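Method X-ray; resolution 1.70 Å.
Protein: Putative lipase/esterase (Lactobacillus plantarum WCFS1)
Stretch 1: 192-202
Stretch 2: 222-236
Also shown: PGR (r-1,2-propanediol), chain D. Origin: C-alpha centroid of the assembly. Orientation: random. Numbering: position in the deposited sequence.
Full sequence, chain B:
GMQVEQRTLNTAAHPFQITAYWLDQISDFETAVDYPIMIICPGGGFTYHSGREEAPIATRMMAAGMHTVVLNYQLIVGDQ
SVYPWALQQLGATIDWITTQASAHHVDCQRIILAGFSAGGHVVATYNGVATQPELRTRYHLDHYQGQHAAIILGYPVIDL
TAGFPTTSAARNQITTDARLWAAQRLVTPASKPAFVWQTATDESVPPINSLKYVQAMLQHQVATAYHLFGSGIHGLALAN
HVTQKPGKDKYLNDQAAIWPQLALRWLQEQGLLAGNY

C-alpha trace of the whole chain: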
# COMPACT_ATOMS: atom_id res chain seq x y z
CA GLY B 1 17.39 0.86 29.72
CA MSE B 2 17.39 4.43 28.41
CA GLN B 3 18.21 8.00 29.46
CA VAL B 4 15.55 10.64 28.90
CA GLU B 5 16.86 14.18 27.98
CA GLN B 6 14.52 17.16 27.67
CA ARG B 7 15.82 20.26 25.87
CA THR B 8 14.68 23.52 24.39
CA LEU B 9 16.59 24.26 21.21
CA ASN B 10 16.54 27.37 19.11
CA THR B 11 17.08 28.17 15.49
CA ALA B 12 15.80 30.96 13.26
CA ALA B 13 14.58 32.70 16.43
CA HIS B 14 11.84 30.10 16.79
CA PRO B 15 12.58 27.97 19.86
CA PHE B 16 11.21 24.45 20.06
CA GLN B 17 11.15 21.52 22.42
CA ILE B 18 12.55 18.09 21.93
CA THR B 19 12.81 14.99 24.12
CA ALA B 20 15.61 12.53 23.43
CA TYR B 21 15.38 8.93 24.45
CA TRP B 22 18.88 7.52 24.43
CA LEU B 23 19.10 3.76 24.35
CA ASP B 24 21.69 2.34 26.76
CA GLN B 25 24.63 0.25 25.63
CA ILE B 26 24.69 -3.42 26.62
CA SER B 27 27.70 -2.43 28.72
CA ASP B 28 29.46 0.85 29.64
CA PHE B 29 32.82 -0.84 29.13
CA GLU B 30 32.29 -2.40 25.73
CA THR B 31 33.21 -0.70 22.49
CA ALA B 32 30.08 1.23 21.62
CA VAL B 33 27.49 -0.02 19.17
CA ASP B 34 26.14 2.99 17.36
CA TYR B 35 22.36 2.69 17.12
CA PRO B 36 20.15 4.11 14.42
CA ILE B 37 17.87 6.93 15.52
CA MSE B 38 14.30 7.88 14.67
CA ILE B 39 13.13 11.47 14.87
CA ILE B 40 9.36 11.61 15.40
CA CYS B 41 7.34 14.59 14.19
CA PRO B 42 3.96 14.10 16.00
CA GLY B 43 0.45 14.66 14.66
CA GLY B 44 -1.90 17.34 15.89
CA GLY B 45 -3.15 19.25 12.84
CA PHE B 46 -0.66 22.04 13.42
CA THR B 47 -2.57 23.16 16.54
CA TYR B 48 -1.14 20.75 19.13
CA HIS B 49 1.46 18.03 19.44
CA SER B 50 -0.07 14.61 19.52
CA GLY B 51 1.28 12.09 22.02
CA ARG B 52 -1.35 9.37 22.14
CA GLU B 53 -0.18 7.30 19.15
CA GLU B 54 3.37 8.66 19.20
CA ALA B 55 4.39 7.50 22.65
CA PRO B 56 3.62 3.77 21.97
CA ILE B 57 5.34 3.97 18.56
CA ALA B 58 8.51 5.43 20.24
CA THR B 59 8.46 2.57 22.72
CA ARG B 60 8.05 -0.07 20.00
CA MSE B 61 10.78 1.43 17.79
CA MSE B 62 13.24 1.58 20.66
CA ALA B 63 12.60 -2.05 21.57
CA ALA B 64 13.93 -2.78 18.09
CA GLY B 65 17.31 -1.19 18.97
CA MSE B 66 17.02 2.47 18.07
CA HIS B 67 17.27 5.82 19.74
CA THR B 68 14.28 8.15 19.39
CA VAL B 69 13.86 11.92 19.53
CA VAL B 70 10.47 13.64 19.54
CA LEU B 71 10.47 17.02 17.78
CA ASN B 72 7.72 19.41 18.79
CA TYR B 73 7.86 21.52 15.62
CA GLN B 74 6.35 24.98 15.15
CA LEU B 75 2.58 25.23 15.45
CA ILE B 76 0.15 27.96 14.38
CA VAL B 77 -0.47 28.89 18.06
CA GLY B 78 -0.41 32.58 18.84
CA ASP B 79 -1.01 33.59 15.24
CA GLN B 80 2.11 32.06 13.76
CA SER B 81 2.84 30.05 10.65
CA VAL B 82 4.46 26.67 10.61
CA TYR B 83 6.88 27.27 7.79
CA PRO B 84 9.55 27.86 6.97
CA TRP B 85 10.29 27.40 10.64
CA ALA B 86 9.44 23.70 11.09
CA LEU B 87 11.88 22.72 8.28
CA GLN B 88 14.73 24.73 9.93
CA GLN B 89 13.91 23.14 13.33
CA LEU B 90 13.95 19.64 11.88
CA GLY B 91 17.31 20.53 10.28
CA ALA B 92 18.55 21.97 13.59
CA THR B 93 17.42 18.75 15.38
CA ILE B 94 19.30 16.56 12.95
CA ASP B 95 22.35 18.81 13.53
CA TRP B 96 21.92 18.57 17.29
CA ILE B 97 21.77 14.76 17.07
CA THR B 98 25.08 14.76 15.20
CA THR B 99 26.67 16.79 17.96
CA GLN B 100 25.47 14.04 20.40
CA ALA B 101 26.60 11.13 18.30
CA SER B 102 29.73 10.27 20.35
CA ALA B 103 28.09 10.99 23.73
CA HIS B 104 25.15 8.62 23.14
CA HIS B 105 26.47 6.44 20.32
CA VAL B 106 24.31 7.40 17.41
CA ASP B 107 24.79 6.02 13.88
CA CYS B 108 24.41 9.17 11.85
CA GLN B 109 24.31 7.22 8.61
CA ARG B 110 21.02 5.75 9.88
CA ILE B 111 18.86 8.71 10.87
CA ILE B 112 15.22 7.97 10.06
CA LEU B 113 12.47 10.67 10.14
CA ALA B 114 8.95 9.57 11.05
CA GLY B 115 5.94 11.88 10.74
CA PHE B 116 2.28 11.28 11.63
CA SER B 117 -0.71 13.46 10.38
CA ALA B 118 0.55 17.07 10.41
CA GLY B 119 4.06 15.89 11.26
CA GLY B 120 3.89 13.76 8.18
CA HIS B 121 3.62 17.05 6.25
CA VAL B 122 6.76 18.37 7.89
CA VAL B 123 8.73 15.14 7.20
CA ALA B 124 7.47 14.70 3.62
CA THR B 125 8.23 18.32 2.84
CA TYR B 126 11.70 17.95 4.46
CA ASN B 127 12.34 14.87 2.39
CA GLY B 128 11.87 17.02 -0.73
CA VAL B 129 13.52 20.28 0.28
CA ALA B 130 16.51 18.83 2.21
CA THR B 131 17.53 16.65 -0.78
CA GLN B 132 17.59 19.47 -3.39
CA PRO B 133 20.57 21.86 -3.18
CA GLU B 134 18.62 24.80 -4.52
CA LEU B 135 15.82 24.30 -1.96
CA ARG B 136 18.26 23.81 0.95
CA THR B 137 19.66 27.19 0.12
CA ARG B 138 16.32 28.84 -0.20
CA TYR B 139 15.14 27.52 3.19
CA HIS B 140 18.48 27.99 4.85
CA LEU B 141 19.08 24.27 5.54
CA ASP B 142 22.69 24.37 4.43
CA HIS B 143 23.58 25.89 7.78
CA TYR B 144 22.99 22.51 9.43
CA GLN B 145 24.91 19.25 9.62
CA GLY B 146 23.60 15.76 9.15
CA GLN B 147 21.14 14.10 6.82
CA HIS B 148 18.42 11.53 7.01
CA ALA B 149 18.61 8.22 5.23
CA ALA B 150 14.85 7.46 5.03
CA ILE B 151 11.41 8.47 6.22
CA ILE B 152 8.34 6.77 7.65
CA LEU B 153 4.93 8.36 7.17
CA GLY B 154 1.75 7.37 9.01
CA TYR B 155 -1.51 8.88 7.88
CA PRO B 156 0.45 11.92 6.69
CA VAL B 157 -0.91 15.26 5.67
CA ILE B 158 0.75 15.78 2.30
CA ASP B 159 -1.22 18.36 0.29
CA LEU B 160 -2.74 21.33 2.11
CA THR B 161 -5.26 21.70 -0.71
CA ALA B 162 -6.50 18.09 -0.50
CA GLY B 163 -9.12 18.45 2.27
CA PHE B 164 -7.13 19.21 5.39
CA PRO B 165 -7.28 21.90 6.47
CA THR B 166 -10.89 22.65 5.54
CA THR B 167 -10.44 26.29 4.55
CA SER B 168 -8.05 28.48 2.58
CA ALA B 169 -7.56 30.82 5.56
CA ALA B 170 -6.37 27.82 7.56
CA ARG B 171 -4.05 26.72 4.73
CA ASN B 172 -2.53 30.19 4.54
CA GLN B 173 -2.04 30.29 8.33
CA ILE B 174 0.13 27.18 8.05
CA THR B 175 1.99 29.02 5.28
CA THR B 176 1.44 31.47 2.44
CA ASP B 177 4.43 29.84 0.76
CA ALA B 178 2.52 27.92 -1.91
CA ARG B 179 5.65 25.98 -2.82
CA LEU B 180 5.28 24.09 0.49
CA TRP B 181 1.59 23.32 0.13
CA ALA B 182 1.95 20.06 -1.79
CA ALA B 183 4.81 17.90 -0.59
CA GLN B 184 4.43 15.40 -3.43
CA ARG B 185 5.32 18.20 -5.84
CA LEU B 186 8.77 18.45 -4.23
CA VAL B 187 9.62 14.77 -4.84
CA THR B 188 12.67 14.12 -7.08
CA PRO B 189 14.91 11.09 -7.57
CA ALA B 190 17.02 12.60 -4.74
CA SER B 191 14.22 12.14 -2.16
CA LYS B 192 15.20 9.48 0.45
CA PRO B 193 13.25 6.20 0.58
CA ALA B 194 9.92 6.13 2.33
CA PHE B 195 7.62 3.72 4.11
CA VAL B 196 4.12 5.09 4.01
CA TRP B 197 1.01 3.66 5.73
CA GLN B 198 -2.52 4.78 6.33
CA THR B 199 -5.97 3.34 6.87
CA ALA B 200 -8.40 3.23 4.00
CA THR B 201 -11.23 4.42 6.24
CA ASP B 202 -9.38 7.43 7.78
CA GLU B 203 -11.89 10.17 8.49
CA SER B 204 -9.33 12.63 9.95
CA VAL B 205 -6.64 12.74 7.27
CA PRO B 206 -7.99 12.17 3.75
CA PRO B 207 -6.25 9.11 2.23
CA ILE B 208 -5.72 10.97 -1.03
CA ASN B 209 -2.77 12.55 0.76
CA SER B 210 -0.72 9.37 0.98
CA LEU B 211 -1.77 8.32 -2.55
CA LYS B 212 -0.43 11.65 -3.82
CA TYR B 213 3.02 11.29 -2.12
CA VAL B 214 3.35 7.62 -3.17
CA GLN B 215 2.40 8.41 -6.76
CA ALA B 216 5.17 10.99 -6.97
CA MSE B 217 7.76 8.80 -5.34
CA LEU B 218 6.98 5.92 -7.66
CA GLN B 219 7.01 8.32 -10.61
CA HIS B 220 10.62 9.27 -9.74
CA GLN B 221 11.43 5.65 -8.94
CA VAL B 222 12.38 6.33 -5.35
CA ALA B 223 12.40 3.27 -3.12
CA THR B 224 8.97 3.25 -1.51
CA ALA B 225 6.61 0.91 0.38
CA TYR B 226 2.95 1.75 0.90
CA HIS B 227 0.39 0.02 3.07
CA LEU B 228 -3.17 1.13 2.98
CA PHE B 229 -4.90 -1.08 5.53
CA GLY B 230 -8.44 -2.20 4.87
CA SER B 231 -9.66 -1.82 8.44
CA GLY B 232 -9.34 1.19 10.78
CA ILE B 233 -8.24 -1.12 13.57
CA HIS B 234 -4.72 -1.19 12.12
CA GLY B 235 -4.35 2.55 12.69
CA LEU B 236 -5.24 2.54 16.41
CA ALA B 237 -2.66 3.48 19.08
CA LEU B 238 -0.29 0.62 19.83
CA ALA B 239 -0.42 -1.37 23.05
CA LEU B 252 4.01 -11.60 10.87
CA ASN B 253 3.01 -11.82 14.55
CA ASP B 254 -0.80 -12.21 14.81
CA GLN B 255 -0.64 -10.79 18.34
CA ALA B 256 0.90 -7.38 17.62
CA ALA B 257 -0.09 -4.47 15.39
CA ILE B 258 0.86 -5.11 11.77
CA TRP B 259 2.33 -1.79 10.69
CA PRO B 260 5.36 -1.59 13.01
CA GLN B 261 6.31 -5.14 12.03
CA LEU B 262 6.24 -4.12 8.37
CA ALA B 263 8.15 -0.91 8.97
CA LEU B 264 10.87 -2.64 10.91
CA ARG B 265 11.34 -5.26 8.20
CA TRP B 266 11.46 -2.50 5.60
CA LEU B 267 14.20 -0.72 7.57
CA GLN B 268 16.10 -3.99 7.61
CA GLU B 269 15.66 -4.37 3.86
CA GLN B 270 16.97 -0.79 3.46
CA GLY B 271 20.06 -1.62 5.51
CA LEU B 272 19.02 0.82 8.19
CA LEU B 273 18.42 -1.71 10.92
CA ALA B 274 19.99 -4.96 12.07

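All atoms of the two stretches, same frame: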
# COMPACT_ATOMS: atom_id res chain seq x y z
N LYS B 192 14.77 10.75 -0.19
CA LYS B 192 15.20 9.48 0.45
C LYS B 192 14.02 8.51 0.46
O LYS B 192 12.86 8.92 0.37
CB LYS B 192 15.66 9.69 1.89
CG LYS B 192 16.78 10.68 2.09
CD LYS B 192 18.01 10.32 1.27
CE LYS B 192 19.07 11.44 1.40
NZ LYS B 192 20.38 11.08 0.78
N PRO B 193 14.30 7.21 0.57
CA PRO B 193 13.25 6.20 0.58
C PRO B 193 12.21 6.42 1.70
O PRO B 193 12.50 6.90 2.80
CB PRO B 193 14.04 4.91 0.83
CG PRO B 193 15.33 5.17 0.20
CD PRO B 193 15.63 6.60 0.59
N ALA B 194 11.00 5.96 1.40
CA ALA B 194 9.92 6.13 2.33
C ALA B 194 9.06 4.87 2.51
O ALA B 194 8.77 4.15 1.58
CB ALA B 194 9.03 7.32 1.90
N PHE B 195 8.68 4.65 3.74
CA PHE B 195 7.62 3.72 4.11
C PHE B 195 6.44 4.55 4.51
O PHE B 195 6.47 5.34 5.46
CB PHE B 195 8.12 2.83 5.28
CG PHE B 195 7.10 1.80 5.78
CD1 PHE B 195 6.10 2.13 6.68
CD2 PHE B 195 7.20 0.48 5.39
CE1 PHE B 195 5.21 1.21 7.10
CE2 PHE B 195 6.29 -0.44 5.82
CZ PHE B 195 5.28 -0.07 6.69
N VAL B 196 5.35 4.35 3.79
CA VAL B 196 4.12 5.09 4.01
C VAL B 196 2.99 4.10 4.36
O VAL B 196 2.84 3.05 3.74
CB VAL B 196 3.75 5.88 2.73
CG1 VAL B 196 2.51 6.75 2.88
CG2 VAL B 196 4.90 6.72 2.20
N TRP B 197 2.22 4.44 5.36
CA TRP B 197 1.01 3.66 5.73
C TRP B 197 -0.13 4.57 6.11
O TRP B 197 0.07 5.71 6.57
CB TRP B 197 1.27 2.61 6.82
CG TRP B 197 1.46 3.18 8.16
CD1 TRP B 197 2.63 3.67 8.69
CD2 TRP B 197 0.46 3.38 9.18
NE1 TRP B 197 2.43 4.13 9.94
CE2 TRP B 197 1.10 3.98 10.27
CE3 TRP B 197 -0.91 3.15 9.25
CZ2 TRP B 197 0.41 4.30 11.44
CZ3 TRP B 197 -1.58 3.46 10.43
CH2 TRP B 197 -0.92 4.03 11.49
N GLN B 198 -1.33 4.08 5.88
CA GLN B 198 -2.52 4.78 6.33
C GLN B 198 -3.65 3.80 6.40
O GLN B 198 -3.55 2.70 5.92
CB GLN B 198 -2.86 5.92 5.37
CG GLN B 198 -4.04 6.81 5.79
CD GLN B 198 -4.04 8.16 5.10
OE1 GLN B 198 -3.42 8.34 4.05
NE2 GLN B 198 -4.78 9.11 5.66
N THR B 199 -4.77 4.20 6.99
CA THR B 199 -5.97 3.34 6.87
C THR B 199 -6.91 3.85 5.83
O THR B 199 -7.03 5.04 5.60
CB THR B 199 -6.72 3.16 8.18
OG1 THR B 199 -7.31 4.41 8.58
CG2 THR B 199 -5.78 2.65 9.26
N ALA B 200 -7.58 2.91 5.16
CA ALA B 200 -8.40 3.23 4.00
C ALA B 200 -9.59 4.09 4.42
O ALA B 200 -10.10 4.91 3.63
CB ALA B 200 -8.89 1.94 3.30
N THR B 201 -9.99 3.89 5.67
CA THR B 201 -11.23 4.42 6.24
C THR B 201 -11.01 5.70 7.07
O THR B 201 -11.93 6.18 7.72
CB THR B 201 -11.90 3.38 7.21
OG1 THR B 201 -11.02 3.09 8.31
CG2 THR B 201 -12.28 2.10 6.50
N ASP B 202 -9.78 6.19 7.06
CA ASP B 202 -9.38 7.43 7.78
C ASP B 202 -10.32 8.62 7.54
O ASP B 202 -10.49 9.11 6.43
CB ASP B 202 -7.93 7.80 7.38
CG ASP B 202 -7.23 8.66 8.44
OD1 ASP B 202 -7.92 9.47 9.07
OD2 ASP B 202 -5.97 8.57 8.58
N VAL B 222 11.75 6.34 -6.66
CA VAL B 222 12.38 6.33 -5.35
C VAL B 222 11.89 5.10 -4.63
O VAL B 222 10.70 4.80 -4.69
CB VAL B 222 12.08 7.60 -4.55
CG1 VAL B 222 12.61 7.48 -3.12
CG2 VAL B 222 12.63 8.81 -5.27
N ALA B 223 12.79 4.43 -3.92
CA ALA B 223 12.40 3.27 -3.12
C ALA B 223 11.28 3.62 -2.14
O ALA B 223 11.40 4.50 -1.28
CB ALA B 223 13.55 2.70 -2.35
N THR B 224 10.18 2.89 -2.24
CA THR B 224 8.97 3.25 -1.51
C THR B 224 8.17 1.98 -1.20
O THR B 224 8.03 1.09 -2.06
CB THR B 224 8.06 4.20 -2.33
OG1 THR B 224 8.78 5.36 -2.73
CG2 THR B 224 6.81 4.65 -1.54
N ALA B 225 7.68 1.87 0.04
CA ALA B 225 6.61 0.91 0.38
C ALA B 225 5.38 1.70 0.81
O ALA B 225 5.49 2.79 1.39
CB ALA B 225 7.03 -0.05 1.52
N TYR B 226 4.21 1.13 0.56
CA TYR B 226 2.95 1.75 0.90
C TYR B 226 1.92 0.71 1.30
O TYR B 226 1.69 -0.28 0.56
CB TYR B 226 2.42 2.52 -0.31
CG TYR B 226 1.07 3.21 -0.14
CD1 TYR B 226 0.79 3.95 0.97
CD2 TYR B 226 0.12 3.21 -1.17
CE1 TYR B 226 -0.42 4.63 1.11
CE2 TYR B 226 -1.07 3.91 -1.04
CZ TYR B 226 -1.33 4.62 0.09
OH TYR B 226 -2.51 5.31 0.22
N HIS B 227 1.40 0.92 2.50
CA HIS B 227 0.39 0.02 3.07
C HIS B 227 -0.81 0.77 3.47
O HIS B 227 -0.81 1.49 4.46
CB HIS B 227 0.97 -0.75 4.26
CG HIS B 227 2.12 -1.61 3.89
ND1 HIS B 227 1.97 -2.88 3.38
CD2 HIS B 227 3.45 -1.37 3.90
CE1 HIS B 227 3.17 -3.39 3.12
NE2 HIS B 227 4.08 -2.49 3.41
N LEU B 228 -1.86 0.60 2.66
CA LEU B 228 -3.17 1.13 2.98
C LEU B 228 -4.08 0.02 3.53
O LEU B 228 -4.56 -0.86 2.82
CB LEU B 228 -3.77 1.75 1.71
CG LEU B 228 -5.08 2.52 1.87
CD1 LEU B 228 -4.80 3.84 2.60
CD2 LEU B 228 -5.60 2.76 0.47
N PHE B 229 -4.23 0.01 4.85
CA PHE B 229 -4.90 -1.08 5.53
C PHE B 229 -6.39 -0.97 5.32
O PHE B 229 -6.95 0.13 5.29
CB PHE B 229 -4.60 -1.08 7.04
CG PHE B 229 -3.17 -1.34 7.36
CD1 PHE B 229 -2.70 -2.64 7.44
CD2 PHE B 229 -2.27 -0.30 7.56
CE1 PHE B 229 -1.40 -2.87 7.71
CE2 PHE B 229 -0.93 -0.58 7.84
CZ PHE B 229 -0.52 -1.85 7.89
N GLY B 230 -7.02 -2.13 5.15
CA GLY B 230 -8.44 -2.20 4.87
C GLY B 230 -9.28 -1.67 6.02
O GLY B 230 -10.23 -0.89 5.81
N SER B 231 -8.92 -2.12 7.21
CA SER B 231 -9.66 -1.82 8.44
C SER B 231 -8.99 -0.72 9.28
O SER B 231 -7.77 -0.63 9.35
CB SER B 231 -9.76 -3.09 9.29
OG SER B 231 -10.32 -2.74 10.54
N GLY B 232 -9.83 0.08 9.95
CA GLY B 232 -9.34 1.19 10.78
C GLY B 232 -8.61 0.68 12.01
O GLY B 232 -7.85 1.41 12.65
N ILE B 233 -8.85 -0.59 12.35
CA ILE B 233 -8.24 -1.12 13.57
C ILE B 233 -6.73 -1.10 13.49
O ILE B 233 -6.04 -1.09 14.51
CB ILE B 233 -8.71 -2.54 13.94
CG1 ILE B 233 -8.36 -3.55 12.84
CG2 ILE B 233 -10.21 -2.55 14.33
CD1 ILE B 233 -7.37 -4.57 13.32
N HIS B 234 -6.19 -1.08 12.27
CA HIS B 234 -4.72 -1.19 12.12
C HIS B 234 -4.03 0.13 12.31
O HIS B 234 -2.81 0.19 12.28
CB HIS B 234 -4.32 -1.80 10.78
CG HIS B 234 -5.02 -3.07 10.52
ND1 HIS B 234 -4.73 -4.22 11.21
CD2 HIS B 234 -6.07 -3.37 9.71
CE1 HIS B 234 -5.54 -5.19 10.81
NE2 HIS B 234 -6.37 -4.69 9.91
N GLY B 235 -4.83 1.18 12.53
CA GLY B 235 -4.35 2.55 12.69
C GLY B 235 -4.49 3.07 14.12
O GLY B 235 -4.03 4.18 14.45
N LEU B 236 -5.08 2.23 14.97
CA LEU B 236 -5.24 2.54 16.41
C LEU B 236 -3.90 2.57 17.17
O LEU B 236 -2.90 1.98 16.74
CB LEU B 236 -6.21 1.53 17.04
CG LEU B 236 -7.66 1.51 16.54
CD1 LEU B 236 -8.47 0.59 17.40
CD2 LEU B 236 -8.32 2.89 16.50
C1 PGR D . -6.52 -5.91 6.53
C2 PGR D . -5.11 -5.51 6.05
C3 PGR D . -4.36 -6.71 5.53
O1 PGR D . -7.38 -4.77 6.43
O2 PGR D . -5.11 -4.47 5.06

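On the face carrying Phe195, Trp197, Ala225, His227 and Phe229, the Phe195 ring packs on the Ala225 methyl (Phe195 CD2 to Ala225 CB, 3.9 Å). Further along, Trp197 CE3 meets Phe229 CE2 at 4.0 Å, approaching the edge of the Phe229 ring. The rings of Phe195 and His227 lie obliquely, centroids 5.3 Å apart. The other face pairs Val196 with Tyr226 (Val196 CG1 to Tyr226 CD1, 3.8 Å).

Strands 194-199 and 224-229 lie side by side and parallel, their axes 8° apart, in register, so that bridged residues share a face. Between the faces, seven backbone hydrogen bonds join the two stretches. Val196 and Gln198 each bond through N and O to the residues before and after their partner: Val196 N donates to Ala225 O (2.9 Å) and His227 N to Val196 O (2.9 Å), the usual parallel ladder. Ala200 N to Phe229 O (2.9 Å) closes it.

Beyond the ladder, contact passes to side chains and glycines. The type I turn from Thr199 to Asp202 is closed by a weak bond from Asp202 N to Thr199 O (3.3 Å), and Gln198 NE2, just before it, donates to Asp202 OD2 (3.2 Å). Thr199 CG2 rests 3.7 Å from Gly235 N, where a CB on Gly235 would clash with that methyl; Thr201 OG1 lies 3.5 Å from Gly232 CA. At the polar end, Gly230 N donates to propanediol O2 (3.0 Å) and Ser231 N to its O1 (3.2 Å).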